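Local coordinates for encapsidation protein (Bacillus phage phi29, PDB 5HD9) that probably hydrolyses ATP through its ASCE-fold N-terminal domain to drive the packaging of viral DNA into the phage capsid, at residues V49-Y52 with K53-A57; L75-G79 with R80-I84; A133-N136 with L137-T140; V157-N161 with P162-F166. All coordinates share one frame; numbering follows the deposited sequence.

Interaction 1 of 4, residues V49-Y52 with K53-A57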
loop_
_atom_site.group_PDB
_atom_site.type_symbol
_atom_site.label_atom_id
_atom_site.label_comp_id
_atom_site.label_asym_id
_atom_site.label_seq_id
_atom_site.Cartn_x
_atom_site.Cartn_y
_atom_site.Cartn_z
ATOM N N VAL A 49 -3.945 -3.273 -2.636
ATOM C CA VAL A 49 -5.029 -2.613 -3.347
ATOM C C VAL A 49 -4.519 -1.966 -4.627
ATOM O O VAL A 49 -3.474 -1.312 -4.642
ATOM C CB VAL A 49 -5.708 -1.538 -2.471
ATOM C CG1 VAL A 49 -6.842 -0.848 -3.226
ATOM C CG2 VAL A 49 -6.230 -2.160 -1.184
ATOM N N ARG A 50 -5.265 -2.183 -5.703
ATOM C CA ARG A 50 -5.107 -1.428 -6.935
ATOM C C ARG A 50 -6.487 -0.897 -7.298
ATOM O O ARG A 50 -7.494 -1.461 -6.879
ATOM C CB ARG A 50 -4.525 -2.299 -8.050
ATOM C CG ARG A 50 -3.145 -2.876 -7.730
ATOM C CD ARG A 50 -2.089 -1.784 -7.616
ATOM N NE ARG A 50 -1.891 -1.094 -8.890
ATOM C CZ ARG A 50 -0.969 -1.419 -9.793
ATOM N NH1 ARG A 50 -0.128 -2.425 -9.580
ATOM N NH2 ARG A 50 -0.886 -0.729 -10.921
ATOM N N ARG A 51 -6.539 0.193 -8.053
ATOM C CA ARG A 51 -7.809 0.853 -8.331
ATOM C C ARG A 51 -8.728 -0.009 -9.189
ATOM O O ARG A 51 -9.893 -0.224 -8.841
ATOM C CB ARG A 51 -7.570 2.196 -9.020
ATOM C CG ARG A 51 -8.843 2.916 -9.428
ATOM C CD ARG A 51 -8.557 4.342 -9.860
ATOM N NE ARG A 51 -8.143 5.162 -8.725
ATOM C CZ ARG A 51 -6.883 5.449 -8.406
ATOM N NH1 ARG A 51 -5.870 5.008 -9.142
ATOM N NH2 ARG A 51 -6.635 6.193 -7.337
ATOM N N TYR A 52 -8.197 -0.502 -10.304
ATOM C CA TYR A 52 -8.994 -1.248 -11.270
ATOM C C TYR A 52 -8.466 -2.667 -11.482
ATOM O O TYR A 52 -7.288 -2.947 -11.266
ATOM C CB TYR A 52 -9.035 -0.498 -12.603
ATOM C CG TYR A 52 -9.738 0.838 -12.525
ATOM C CD1 TYR A 52 -11.046 0.930 -12.067
ATOM C CD2 TYR A 52 -9.103 2.006 -12.926
ATOM C CE1 TYR A 52 -11.696 2.148 -11.996
ATOM C CE2 TYR A 52 -9.744 3.228 -12.859
ATOM C CZ TYR A 52 -11.041 3.293 -12.393
ATOM O OH TYR A 52 -11.686 4.508 -12.324
ATOM N N LYS A 53 -9.359 -3.549 -11.915
ATOM C CA LYS A 53 -9.045 -4.963 -12.113
ATOM C C LYS A 53 -7.858 -5.252 -13.044
ATOM O O LYS A 53 -7.054 -6.135 -12.749
ATOM C CB LYS A 53 -10.282 -5.691 -12.649
ATOM C CG LYS A 53 -11.415 -5.770 -11.647
ATOM C CD LYS A 53 -12.565 -6.604 -12.176
ATOM C CE LYS A 53 -13.281 -7.325 -11.049
ATOM N NZ LYS A 53 -14.474 -8.091 -11.516
ATOM N N PRO A 54 -7.752 -4.539 -14.181
ATOM C CA PRO A 54 -6.629 -4.854 -15.073
ATOM C C PRO A 54 -5.260 -4.633 -14.439
ATOM O O PRO A 54 -4.276 -5.229 -14.880
ATOM C CB PRO A 54 -6.841 -3.894 -16.250
ATOM C CG PRO A 54 -7.685 -2.804 -15.695
ATOM C CD PRO A 54 -8.612 -3.496 -14.762
ATOM N N GLU A 55 -5.203 -3.792 -13.413
ATOM C CA GLU A 55 -3.951 -3.522 -12.718
ATOM C C GLU A 55 -3.498 -4.742 -11.919
ATOM O O GLU A 55 -2.357 -4.804 -11.457
ATOM C CB GLU A 55 -4.109 -2.307 -11.804
ATOM C CG GLU A 55 -4.616 -1.072 -12.530
ATOM C CD GLU A 55 -4.585 0.169 -11.665
ATOM O OE1 GLU A 55 -3.477 0.615 -11.299
ATOM O OE2 GLU A 55 -5.670 0.700 -11.354
ATOM N N LEU A 56 -4.400 -5.710 -11.768
ATOM C CA LEU A 56 -4.109 -6.957 -11.070
ATOM C C LEU A 56 -4.110 -8.149 -12.030
ATOM O O LEU A 56 -4.189 -9.299 -11.603
ATOM C CB LEU A 56 -5.131 -7.185 -9.951
ATOM C CG LEU A 56 -5.016 -6.235 -8.755
ATOM C CD1 LEU A 56 -6.289 -6.259 -7.928
ATOM C CD2 LEU A 56 -3.814 -6.597 -7.903
ATOM N N ALA A 57 -4.012 -7.870 -13.328
ATOM C CA ALA A 57 -4.054 -8.918 -14.343
ATOM C C ALA A 57 -2.916 -9.925 -14.179
ATOM O O ALA A 57 -3.069 -11.101 -14.511
ATOM C CB ALA A 57 -4.006 -8.303 -15.736
HETATM O O HOH W 1 -3.870 1.262 -8.597
HETATM O O HOH W 2 -5.334 3.384 -11.693
#
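Glu55 reaches back along the chain to Arg50 and Tyr52, and its two carboxylate oxygens divide the work between a side chain and the backbone. OE1 forms a salt bridge with Arg50 NH2 at 2.9 Å, and a longer, weak bond comes to the same oxygen from Arg50 NE. The guanidinium and carboxylate planes stand almost perpendicular, so this is no flat two-pronged pairing; Glu55 CB lies instead over one face of the guanidinium, 3.5 Å above its plane. OE2 accepts the N-H of Tyr52 at 3.0 Å, on the anti side and well out of the carboxylate plane. In the opposite direction Glu55 N donates to Tyr52 O at 3.1 Å. The Glu55 side chain and backbone thus hold both the N-H and the C=O of Tyr52 and close the turn that leads from strand 45-50 into the 3-10 segment 53-55.

Two waters form the next layer. One accepts from Arg50 NE and Arg51 N and donates to Glu55 OE1; the second links Arg51 NH1 to Glu55 OE2, 2.7 Å from that oxygen. In Arg50, chi1 (-60°) lays CG against Leu56 CD2, and bends at chi2 (-66°) and chi3 (-64°) then bring the guanidinium to Glu55. Further out, Glu116 forms a second salt bridge with Arg50 NH2, and Tyr48 OH bonds to NH1. Arg51 is bound to Glu130 and Phe117 O. With guanidinium, backbone N-H and water donors all converging on it, the Glu55 carboxylate is probably stabilised as the anion, while Arg50 is shared between two acidic groups.

Interaction 2 of 4, residues L75-G79 with R80-I84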
loop_
_atom_site.group_PDB
_atom_site.type_symbol
_atom_site.label_atom_id
_atom_site.label_comp_id
_atom_site.label_asym_id
_atom_site.label_seq_id
_atom_site.Cartn_x
_atom_site.Cartn_y
_atom_site.Cartn_z
ATOM N N LEU A 75 5.794 -19.049 -0.984
ATOM C CA LEU A 75 4.964 -17.899 -1.315
ATOM C C LEU A 75 4.090 -18.220 -2.520
ATOM O O LEU A 75 4.596 -18.464 -3.615
ATOM C CB LEU A 75 5.839 -16.676 -1.597
ATOM C CG LEU A 75 6.922 -16.399 -0.551
ATOM C CD1 LEU A 75 7.813 -15.251 -0.994
ATOM C CD2 LEU A 75 6.304 -16.108 0.812
ATOM N N VAL A 76 2.776 -18.215 -2.310
ATOM C CA VAL A 76 1.832 -18.692 -3.315
ATOM C C VAL A 76 0.714 -17.690 -3.567
ATOM O O VAL A 76 0.177 -17.089 -2.636
ATOM C CB VAL A 76 1.209 -20.047 -2.892
ATOM C CG1 VAL A 76 0.081 -20.460 -3.837
ATOM C CG2 VAL A 76 2.275 -21.129 -2.840
ATOM N N VAL A 77 0.368 -17.528 -4.840
ATOM C CA VAL A 77 -0.808 -16.764 -5.229
ATOM C C VAL A 77 -1.820 -17.710 -5.860
ATOM O O VAL A 77 -1.482 -18.480 -6.756
ATOM C CB VAL A 77 -0.467 -15.637 -6.226
ATOM C CG1 VAL A 77 -1.704 -14.806 -6.532
ATOM C CG2 VAL A 77 0.641 -14.747 -5.676
ATOM N N LYS A 78 -3.053 -17.664 -5.362
ATOM C CA LYS A 78 -4.169 -18.375 -5.978
ATOM C C LYS A 78 -5.295 -17.379 -6.194
ATOM O O LYS A 78 -5.857 -16.858 -5.232
ATOM C CB LYS A 78 -4.663 -19.533 -5.108
ATOM C CG LYS A 78 -3.596 -20.463 -4.564
ATOM C CD LYS A 78 -4.271 -21.609 -3.828
ATOM C CE LYS A 78 -3.329 -22.344 -2.900
ATOM N NZ LYS A 78 -4.084 -23.273 -2.011
ATOM N N GLY A 79 -5.626 -17.116 -7.452
ATOM C CA GLY A 79 -6.569 -16.062 -7.766
ATOM C C GLY A 79 -6.018 -14.740 -7.269
ATOM O O GLY A 79 -4.903 -14.360 -7.621
ATOM N N ARG A 80 -6.795 -14.054 -6.434
ATOM C CA ARG A 80 -6.387 -12.774 -5.864
ATOM C C ARG A 80 -6.064 -12.895 -4.370
ATOM O O ARG A 80 -6.236 -11.941 -3.615
ATOM C CB ARG A 80 -7.484 -11.724 -6.085
ATOM C CG ARG A 80 -7.549 -11.185 -7.507
ATOM C CD ARG A 80 -8.444 -9.956 -7.613
ATOM N NE ARG A 80 -9.864 -10.282 -7.490
ATOM C CZ ARG A 80 -10.578 -10.194 -6.368
ATOM N NH1 ARG A 80 -10.027 -9.780 -5.232
ATOM N NH2 ARG A 80 -11.864 -10.518 -6.389
ATOM N N ARG A 81 -5.590 -14.066 -3.954
ATOM C CA ARG A 81 -5.242 -14.300 -2.555
ATOM C C ARG A 81 -3.804 -14.774 -2.402
ATOM O O ARG A 81 -3.283 -15.510 -3.241
ATOM C CB ARG A 81 -6.193 -15.316 -1.930
ATOM C CG ARG A 81 -7.637 -14.854 -1.916
ATOM C CD ARG A 81 -8.498 -15.715 -1.008
ATOM N NE ARG A 81 -9.901 -15.311 -1.051
ATOM C CZ ARG A 81 -10.787 -15.742 -1.945
ATOM N NH1 ARG A 81 -10.430 -16.605 -2.890
ATOM N NH2 ARG A 81 -12.040 -15.311 -1.892
ATOM N N PHE A 82 -3.179 -14.346 -1.309
ATOM C CA PHE A 82 -1.773 -14.611 -1.047
ATOM C C PHE A 82 -1.620 -15.617 0.084
ATOM O O PHE A 82 -2.257 -15.482 1.131
ATOM C CB PHE A 82 -1.048 -13.312 -0.694
ATOM C CG PHE A 82 -1.121 -12.262 -1.770
ATOM C CD1 PHE A 82 -0.712 -12.541 -3.064
ATOM C CD2 PHE A 82 -1.611 -10.996 -1.487
ATOM C CE1 PHE A 82 -0.781 -11.574 -4.053
ATOM C CE2 PHE A 82 -1.683 -10.029 -2.471
ATOM C CZ PHE A 82 -1.269 -10.317 -3.755
ATOM N N TYR A 83 -0.768 -16.616 -0.132
ATOM C CA TYR A 83 -0.517 -17.650 0.866
ATOM C C TYR A 83 0.966 -17.735 1.200
ATOM O O TYR A 83 1.818 -17.663 0.314
ATOM C CB TYR A 83 -1.020 -19.007 0.370
ATOM C CG TYR A 83 -2.478 -18.992 -0.004
ATOM C CD1 TYR A 83 -2.895 -18.454 -1.212
ATOM C CD2 TYR A 83 -3.441 -19.502 0.857
ATOM C CE1 TYR A 83 -4.229 -18.427 -1.556
ATOM C CE2 TYR A 83 -4.780 -19.481 0.521
ATOM C CZ TYR A 83 -5.169 -18.941 -0.687
ATOM O OH TYR A 83 -6.501 -18.916 -1.026
ATOM N N ILE A 84 1.260 -17.884 2.488
ATOM C CA ILE A 84 2.627 -18.065 2.955
ATOM C C ILE A 84 2.697 -19.330 3.798
ATOM O O ILE A 84 2.033 -19.438 4.829
ATOM C CB ILE A 84 3.118 -16.850 3.764
ATOM C CG1 ILE A 84 3.075 -15.600 2.883
ATOM C CG2 ILE A 84 4.527 -17.103 4.308
ATOM C CD1 ILE A 84 3.577 -14.333 3.542
HETATM O O HOH W 3 -7.906 -17.947 -3.551
#
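Lys78 and Tyr83 meet because each carries its CG beside its own backbone N, with chi1 of -48° and -56°, on the same face of a beta hairpin. From there the lysine chain runs extended over the phenol ring, crossing it at about a right angle. CG passes CE1 of the ring at 3.7 Å, CE rests above the centre as a CH-pi contact, and NZ stands 4.6 Å from the centroid and 10° off the normal, a cation-pi interaction. At the ring's edge, in its plane, lies the carbonyl O of Val76.

The other face carries apolar pairs. Val77 CG2 touches the edge of the Phe82 ring at CD1 (3.7 Å), the two side chains lying side by side, and Leu75 CD2 meets Ile84 CG1, these side chains too lying side by side. Between the two layers, Val76 and Tyr83 form a hydrogen-bonded antiparallel pair, with Tyr83 N to Val76 O at 2.7 Å, and Lys78 and Arg81 form the next. A type II' turn from Lys78 to Arg81 closes the ladder, and Gly79, with its positive phi, takes its second position. One water joins Lys78 O, Arg81 NH1 and Tyr83 OH, bridging the turn to the ring.

Within this chain strand 75-78 is an outermost strand of the mixed sheet, and strand 81-84 continues the sheet inward to strand 87-94. Phe82 stacks on Tyr62 and also meets Phe46 and Phe63. Ile84 packs on Ile36 and Phe39 of helix 26-42, while Arg80 bonds to Ala92 O and forms a salt bridge with Glu101 of helix 98-101.

Interaction 3 of 4, residues A133-N136 with L137-T140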
loop_
_atom_site.group_PDB
_atom_site.type_symbol
_atom_site.label_atom_id
_atom_site.label_comp_id
_atom_site.label_asym_id
_atom_site.label_seq_id
_atom_site.Cartn_x
_atom_site.Cartn_y
_atom_site.Cartn_z
ATOM N N ALA A 133 -14.523 4.993 -0.319
ATOM C CA ALA A 133 -14.393 3.554 -0.540
ATOM C C ALA A 133 -13.157 2.991 0.164
ATOM O O ALA A 133 -13.237 1.955 0.829
ATOM C CB ALA A 133 -14.339 3.242 -2.033
ATOM N N LEU A 134 -12.013 3.659 0.014
ATOM C CA LEU A 134 -10.795 3.220 0.690
ATOM C C LEU A 134 -10.991 3.315 2.189
ATOM O O LEU A 134 -10.598 2.425 2.940
ATOM C CB LEU A 134 -9.583 4.059 0.279
ATOM C CG LEU A 134 -8.260 3.604 0.912
ATOM C CD1 LEU A 134 -7.873 2.228 0.402
ATOM C CD2 LEU A 134 -7.143 4.599 0.653
ATOM N N LEU A 135 -11.603 4.410 2.616
ATOM C CA LEU A 135 -11.896 4.617 4.018
ATOM C C LEU A 135 -12.764 3.479 4.561
ATOM O O LEU A 135 -12.488 2.944 5.631
ATOM C CB LEU A 135 -12.577 5.969 4.211
ATOM C CG LEU A 135 -11.658 7.193 4.276
ATOM C CD1 LEU A 135 -12.476 8.472 4.389
ATOM C CD2 LEU A 135 -10.662 7.105 5.430
ATOM N N ASN A 136 -13.793 3.094 3.812
ATOM C CA ASN A 136 -14.644 1.980 4.219
ATOM C C ASN A 136 -13.848 0.680 4.317
ATOM O O ASN A 136 -14.023 -0.096 5.257
ATOM C CB ASN A 136 -15.809 1.803 3.244
ATOM C CG ASN A 136 -16.727 0.656 3.634
ATOM O OD1 ASN A 136 -16.617 -0.447 3.102
ATOM N ND2 ASN A 136 -17.633 0.912 4.572
ATOM N N LEU A 137 -12.973 0.452 3.343
ATOM C CA LEU A 137 -12.108 -0.721 3.344
ATOM C C LEU A 137 -11.251 -0.746 4.607
ATOM O O LEU A 137 -11.131 -1.781 5.261
ATOM C CB LEU A 137 -11.226 -0.731 2.090
ATOM C CG LEU A 137 -10.406 -1.988 1.778
ATOM C CD1 LEU A 137 -10.067 -2.019 0.299
ATOM C CD2 LEU A 137 -9.127 -2.061 2.592
HETATM N N MSE A 138 -10.675 0.400 4.953
HETATM C CA MSE A 138 -9.805 0.506 6.120
HETATM C C MSE A 138 -10.552 0.214 7.421
HETATM O O MSE A 138 -10.087 -0.578 8.240
HETATM C CB MSE A 138 -9.173 1.900 6.179
HETATM C CG MSE A 138 -8.168 2.147 5.071
HETATM SE SE MSE A 138 -7.539 3.985 4.994
HETATM C CE MSE A 138 -6.710 4.061 6.752
ATOM N N ASP A 139 -11.704 0.845 7.615
ATOM C CA ASP A 139 -12.480 0.611 8.829
ATOM C C ASP A 139 -12.957 -0.836 8.904
ATOM O O ASP A 139 -13.086 -1.396 9.993
ATOM C CB ASP A 139 -13.686 1.550 8.908
ATOM C CG ASP A 139 -13.528 2.631 9.969
ATOM O OD1 ASP A 139 -12.775 2.445 10.949
ATOM O OD2 ASP A 139 -14.184 3.679 9.829
ATOM N N THR A 140 -13.222 -1.440 7.751
ATOM C CA THR A 140 -13.711 -2.812 7.720
ATOM C C THR A 140 -12.656 -3.791 8.243
ATOM O O THR A 140 -12.974 -4.687 9.027
ATOM C CB THR A 140 -14.136 -3.232 6.292
ATOM O OG1 THR A 140 -15.244 -2.432 5.864
ATOM C CG2 THR A 140 -14.546 -4.702 6.250
#
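Met138, a selenomethionine here, runs back over the preceding turn of its helix and against Leu134. Its CB lies 3.5 Å from Leu135 O; CG sits closer still to a carbonyl, 3.2 Å from Leu134 O. The first torsion (chi1 -69°) sets CG beside the backbone N, and from there SE approaches Leu134 CG at 4.2 Å, with Leu135 CD2 slightly farther off. The chain then bends at chi3 and carries CE away from this turn.

Beneath the side chains run regular i to i+4 bonds, such as Met138 N to Leu134 O at 2.9 Å. The last of the four is doubled: Asn136 O accepts both Thr140 N, at 2.9 Å, and Thr140 OG1, at 2.7 Å, the two donors arriving from opposite faces of the carbonyl plane. The Asn136 side chain turns to other partners, its OD1 bonding to Trp98 NE1 and Lys102 NZ. Leu134 and Leu137 pack on Phe114 and Ile112, fixing the helix to strand 109-115 within a beta-alpha-beta unit.

The chemistry is that of an amphipathic helix: Leu134, Leu137 and Met138 face the sheet, Leu135 turns to helix 162-167, while at exposed Thr140 the hydroxyl is satisfied by its own helix's backbone.

Interaction 4 of 4, residues V157-N161 with P162-F166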
loop_
_atom_site.group_PDB
_atom_site.type_symbol
_atom_site.label_atom_id
_atom_site.label_comp_id
_atom_site.label_asym_id
_atom_site.label_seq_id
_atom_site.Cartn_x
_atom_site.Cartn_y
_atom_site.Cartn_z
ATOM N N VAL A 157 3.549 12.799 -8.569
ATOM C CA VAL A 157 3.654 13.724 -7.456
ATOM C C VAL A 157 2.636 14.837 -7.712
ATOM O O VAL A 157 2.942 16.025 -7.683
ATOM C CB VAL A 157 5.121 14.230 -7.299
ATOM C CG1 VAL A 157 5.657 14.754 -8.618
ATOM C CG2 VAL A 157 5.274 15.255 -6.162
ATOM N N SER A 158 1.408 14.412 -7.999
ATOM C CA SER A 158 0.273 15.321 -8.052
ATOM C C SER A 158 -0.122 15.673 -6.629
ATOM O O SER A 158 -0.728 14.870 -5.922
ATOM C CB SER A 158 -0.906 14.696 -8.797
ATOM O OG SER A 158 -2.046 15.535 -8.730
ATOM N N VAL A 159 0.248 16.878 -6.216
ATOM C CA VAL A 159 0.016 17.348 -4.859
ATOM C C VAL A 159 -1.462 17.700 -4.676
ATOM O O VAL A 159 -1.929 17.925 -3.559
ATOM C CB VAL A 159 0.922 18.564 -4.555
ATOM C CG1 VAL A 159 0.709 19.084 -3.141
ATOM C CG2 VAL A 159 2.392 18.189 -4.784
ATOM N N VAL A 160 -2.199 17.723 -5.782
ATOM C CA VAL A 160 -3.625 18.014 -5.757
ATOM C C VAL A 160 -4.372 16.828 -6.361
ATOM O O VAL A 160 -4.761 16.829 -7.527
ATOM C CB VAL A 160 -3.918 19.351 -6.496
ATOM C CG1 VAL A 160 -5.393 19.519 -6.870
ATOM C CG2 VAL A 160 -3.469 20.513 -5.622
ATOM N N ASN A 161 -4.525 15.796 -5.536
ATOM C CA ASN A 161 -5.263 14.593 -5.888
ATOM C C ASN A 161 -6.411 14.411 -4.897
ATOM O O ASN A 161 -6.437 15.070 -3.860
ATOM C CB ASN A 161 -4.334 13.378 -5.889
ATOM C CG ASN A 161 -3.850 13.010 -4.499
ATOM O OD1 ASN A 161 -4.567 12.378 -3.726
ATOM N ND2 ASN A 161 -2.622 13.399 -4.179
ATOM N N PRO A 162 -7.366 13.521 -5.208
ATOM C CA PRO A 162 -8.569 13.403 -4.374
ATOM C C PRO A 162 -8.279 13.152 -2.895
ATOM O O PRO A 162 -8.998 13.675 -2.044
ATOM C CB PRO A 162 -9.303 12.208 -4.988
ATOM C CG PRO A 162 -8.831 12.160 -6.399
ATOM C CD PRO A 162 -7.403 12.595 -6.354
ATOM N N TYR A 163 -7.240 12.378 -2.596
ATOM C CA TYR A 163 -6.918 12.050 -1.212
ATOM C C TYR A 163 -6.372 13.266 -0.473
ATOM O O TYR A 163 -6.807 13.567 0.637
ATOM C CB TYR A 163 -5.927 10.882 -1.160
ATOM C CG TYR A 163 -6.550 9.596 -1.652
ATOM C CD1 TYR A 163 -6.554 9.274 -3.001
ATOM C CD2 TYR A 163 -7.172 8.723 -0.769
ATOM C CE1 TYR A 163 -7.142 8.111 -3.456
ATOM C CE2 TYR A 163 -7.761 7.558 -1.213
ATOM C CZ TYR A 163 -7.743 7.257 -2.557
ATOM O OH TYR A 163 -8.334 6.100 -3.006
ATOM N N PHE A 164 -5.432 13.976 -1.087
ATOM C CA PHE A 164 -4.870 15.164 -0.457
ATOM C C PHE A 164 -5.958 16.223 -0.267
ATOM O O PHE A 164 -6.029 16.881 0.774
ATOM C CB PHE A 164 -3.717 15.737 -1.286
ATOM C CG PHE A 164 -2.476 14.879 -1.297
ATOM C CD1 PHE A 164 -2.493 13.584 -0.806
ATOM C CD2 PHE A 164 -1.285 15.382 -1.798
ATOM C CE1 PHE A 164 -1.348 12.806 -0.824
ATOM C CE2 PHE A 164 -0.140 14.610 -1.815
ATOM C CZ PHE A 164 -0.172 13.320 -1.327
ATOM N N LEU A 165 -6.805 16.381 -1.278
ATOM C CA LEU A 165 -7.901 17.339 -1.209
ATOM C C LEU A 165 -8.889 16.960 -0.110
ATOM O O LEU A 165 -9.301 17.802 0.686
ATOM C CB LEU A 165 -8.626 17.422 -2.551
ATOM C CG LEU A 165 -7.830 17.979 -3.731
ATOM C CD1 LEU A 165 -8.653 17.876 -5.006
ATOM C CD2 LEU A 165 -7.412 19.418 -3.478
ATOM N N PHE A 166 -9.258 15.684 -0.073
ATOM C CA PHE A 166 -10.276 15.204 0.857
ATOM C C PHE A 166 -9.831 15.415 2.303
ATOM O O PHE A 166 -10.603 15.893 3.133
ATOM C CB PHE A 166 -10.576 13.723 0.593
ATOM C CG PHE A 166 -11.748 13.187 1.367
ATOM C CD1 PHE A 166 -11.598 12.766 2.677
ATOM C CD2 PHE A 166 -12.997 13.093 0.777
ATOM C CE1 PHE A 166 -12.677 12.269 3.385
ATOM C CE2 PHE A 166 -14.077 12.597 1.482
ATOM C CZ PHE A 166 -13.916 12.183 2.787
#
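Asn161 caps the helix that starts at Pro162 through hydrogen bonds from its side chain and backbone. OD1 accepts from Phe164 N at 3.2 Å with a fairly straight N-H (160°), the donor standing well above the carbonyl plane. A second, weak bond reaches the same oxygen from Tyr163 N, 2.9 Å away but badly angled. The backbone O of Asn161 receives Leu165 N at 2.9 Å, the first full turn of the helix. At the other end of the amide, ND2 donates to Ser158 O at 3.0 Å, in the plane of the amide group. Asn161 therefore ties the loop behind it to the helix ahead, and chi1 of 68°, which puts CG between the backbone N and carbonyl carbon, turns the amide to serve both.

Contacts with aromatic rings form a second group. The same placement of the amide sets ND2 3.2 Å above the plane of the Phe164 ring, over its centre, with amide and ring planes 58° apart. Separately, Val159 O approaches this ring at its edge, 3.2 Å from CD2. The edge of the Tyr163 ring, in turn, faces Asn161 OD1.

Apolar packing is lighter: Val160 CG1 touches Leu165 CD2 at 3.9 Å, and Val159 lies near Phe164.

The loop follows strand 149-153, and helix 162-167 lies beside helix 130-141, where Tyr163 packs on Val131 and its OH bonds to Glu130. Phe164 meets Phe18 of strand 16-19 edge to face, and Asn161 and Pro162 rest on Phe117 and Tyr126 of neighbouring loops.

Overall arrangement
All four contacts are local and follow one another along the chain, so none nests within or crosses another. Interaction 1 closes the turn leaving strand 45-50. Interaction 2 closes the hairpin of strands 75-78 and 81-84 at one end of the same sheet, and Leu56 touches Arg80 between them. Interaction 3 lies within helix 130-141, whose Leu137 packs on Val49 of interaction 1. Interaction 4 starts helix 162-167, which joins helix 130-141 through Leu134 on Tyr163 and Leu135 on Phe166. Interactions 2 and 4 are farthest apart, about 32 Å between centres, on opposite sides of the chain's centre. These local closures thus lie within, or at the ends of, elements that also touch across the fold.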